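Local coordinates for purine nucleoside phosphorylase (PDB 6AXA), which catalyses the phosphorolysis of purine nucleosides such as inosine and guanosine to the free base and ribose 1-phosphate, at residues A195-P200 against V219-V224. Numbering follows the deposited sequence.
Sequences AFNGGP and VGMSTV. With D4Y ((3S)-5-fluoro-3-hydroxy-1,3-dihydro-2H-indol-2-one), chain J.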
loop_
_atom_site.group_PDB
_atom_site.type_symbol
_atom_site.label_atom_id
_atom_site.label_comp_id
_atom_site.label_asym_id
_atom_site.label_seq_id
_atom_site.Cartn_x
_atom_site.Cartn_y
_atom_site.Cartn_z
ATOM N N ALA A 195 11.043 3.842 -9.381
ATOM C CA ALA A 195 9.806 3.742 -8.581
ATOM C C ALA A 195 9.094 2.434 -8.886
ATOM O O ALA A 195 8.790 2.153 -10.044
ATOM C CB ALA A 195 8.846 4.888 -8.901
ATOM N N PHE A 196 8.755 1.670 -7.842
ATOM C CA PHE A 196 8.021 0.404 -7.988
ATOM C C PHE A 196 6.532 0.723 -7.915
ATOM O O PHE A 196 6.022 1.064 -6.847
ATOM C CB PHE A 196 8.478 -0.575 -6.897
ATOM C CG PHE A 196 7.812 -1.947 -6.916
ATOM C CD1 PHE A 196 7.172 -2.427 -8.041
ATOM C CD2 PHE A 196 7.818 -2.763 -5.747
ATOM C CE1 PHE A 196 6.574 -3.711 -8.047
ATOM C CE2 PHE A 196 7.206 -4.006 -5.742
ATOM C CZ PHE A 196 6.567 -4.492 -6.879
ATOM N N ASN A 197 5.857 0.661 -9.074
ATOM C CA ASN A 197 4.390 0.662 -9.202
ATOM C C ASN A 197 3.907 -0.785 -9.153
ATOM O O ASN A 197 4.199 -1.570 -10.052
ATOM C CB ASN A 197 4.029 1.320 -10.548
ATOM C CG ASN A 197 2.581 1.140 -10.976
ATOM O OD1 ASN A 197 1.639 1.013 -10.172
ATOM N ND2 ASN A 197 2.394 1.169 -12.317
ATOM N N GLY A 198 3.106 -1.143 -8.148
ATOM C CA GLY A 198 2.637 -2.530 -8.073
ATOM C C GLY A 198 1.955 -3.028 -9.347
ATOM O O GLY A 198 2.049 -4.215 -9.708
ATOM N N GLY A 199 1.197 -2.168 -10.003
ATOM C CA GLY A 199 0.563 -2.527 -11.274
ATOM C C GLY A 199 -0.759 -3.284 -11.126
ATOM O O GLY A 199 -1.270 -3.436 -10.000
ATOM N N PRO A 200 -1.343 -3.774 -12.231
ATOM C CA PRO A 200 -0.836 -3.825 -13.606
ATOM C C PRO A 200 -1.224 -2.664 -14.532
ATOM O O PRO A 200 -0.898 -2.704 -15.715
ATOM C CB PRO A 200 -1.446 -5.142 -14.121
ATOM C CG PRO A 200 -2.831 -5.153 -13.459
ATOM C CD PRO A 200 -2.569 -4.567 -12.073
ATOM N N VAL A 219 9.730 4.451 -13.780
ATOM C CA VAL A 219 8.687 3.703 -13.066
ATOM C C VAL A 219 8.452 2.346 -13.736
ATOM O O VAL A 219 8.375 2.249 -14.970
ATOM C CB VAL A 219 7.369 4.517 -12.962
ATOM C CG1 VAL A 219 6.891 4.994 -14.323
ATOM C CG2 VAL A 219 6.279 3.717 -12.212
ATOM N N GLY A 220 8.398 1.276 -12.922
ATOM C CA GLY A 220 8.085 -0.066 -13.407
ATOM C C GLY A 220 7.410 -0.955 -12.371
ATOM O O GLY A 220 7.283 -0.580 -11.204
ATOM N N MET A 221 7.015 -2.165 -12.822
ATOM C CA MET A 221 6.230 -3.115 -12.033
ATOM C C MET A 221 6.999 -4.364 -11.596
ATOM O O MET A 221 6.370 -5.377 -11.265
ATOM C CB MET A 221 4.985 -3.557 -12.829
ATOM C CG MET A 221 4.100 -2.448 -13.309
ATOM S SD MET A 221 2.837 -3.093 -14.491
ATOM C CE MET A 221 2.309 -1.555 -15.271
ATOM N N SER A 222 8.327 -4.342 -11.609
ATOM C CA SER A 222 9.120 -5.527 -11.258
ATOM C C SER A 222 10.360 -5.089 -10.487
ATOM O O SER A 222 10.444 -3.964 -9.967
ATOM C CB SER A 222 9.501 -6.306 -12.523
ATOM O OG SER A 222 10.473 -5.565 -13.239
ATOM N N THR A 223 11.336 -6.029 -10.385
ATOM C CA THR A 223 12.735 -5.775 -10.029
ATOM C C THR A 223 12.974 -5.513 -8.534
ATOM O O THR A 223 13.783 -6.217 -7.913
ATOM C CB THR A 223 13.274 -4.636 -10.902
ATOM O OG1 THR A 223 13.236 -5.066 -12.278
ATOM C CG2 THR A 223 14.723 -4.307 -10.560
ATOM N N VAL A 224 12.290 -4.545 -7.930
ATOM C CA VAL A 224 12.495 -4.260 -6.491
ATOM C C VAL A 224 12.261 -5.486 -5.602
ATOM O O VAL A 224 13.053 -5.695 -4.652
ATOM C CB VAL A 224 11.661 -3.034 -6.080
ATOM C CG1 VAL A 224 11.607 -2.815 -4.580
ATOM C CG2 VAL A 224 12.221 -1.784 -6.752
HETATM C C7 D4Y J . 6.170 0.449 -17.534
HETATM C C4 D4Y J . 6.189 1.896 -19.865
HETATM C C5 D4Y J . 6.864 0.703 -19.785
HETATM C C6 D4Y J . 6.881 -0.033 -18.620
HETATM C C3 D4Y J . 5.506 2.401 -18.763
HETATM C C2 D4Y J . 5.518 1.656 -17.607
HETATM C C1 D4Y J . 5.123 0.958 -15.508
HETATM F F D4Y J . 7.528 0.238 -20.860
HETATM C C D4Y J . 6.148 -0.004 -16.111
HETATM O O D4Y J . 5.973 -1.387 -15.891
HETATM N N D4Y J . 4.945 1.940 -16.410
HETATM O O1 D4Y J . 4.685 0.932 -14.345
HETATM O O HOH W 1 4.084 -6.141 -9.697
#
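At the edge of the F196 ring, near its plane, lie G220 O and a water, while V224 comes in obliquely, its CB 3.9 Å from F196 CD2. With CG anti to the backbone N (chi1 -180°), the ring reaches past G220 to M221 and the first turn of helix 224-232. On the other side of the strand pair, A195 and V219 pack together. Strands 189-196 and 218-220, joined by helix 205-213 in a beta-alpha-beta unit, pair in parallel, A195 opposite V219 and F196 opposite G220. G220 N donates almost straight to A195 O (3.0 Å), and G220 O takes N197 N at 2.8 Å from a more bent approach. Beyond the strands, the same water bridges G198 O and M221 O. The side chains of N197 and M221 run alongside each other to the ligand, a fluorinated hydroxyindolone also hydrogen-bonded to E203. N197 ND2 donates to ligand O1 (3.1 Å, 164° at the hydrogen) and to T201 O; with a weak bond from G199 N to OD1, these fix the amide's turn. The extended M221 brings CG to 3.4 Å from the ligand hydroxyl O. Residues just past both strands thus pair a directional amide donor with an apolar chain, consistent with this family's purine-nucleoside site.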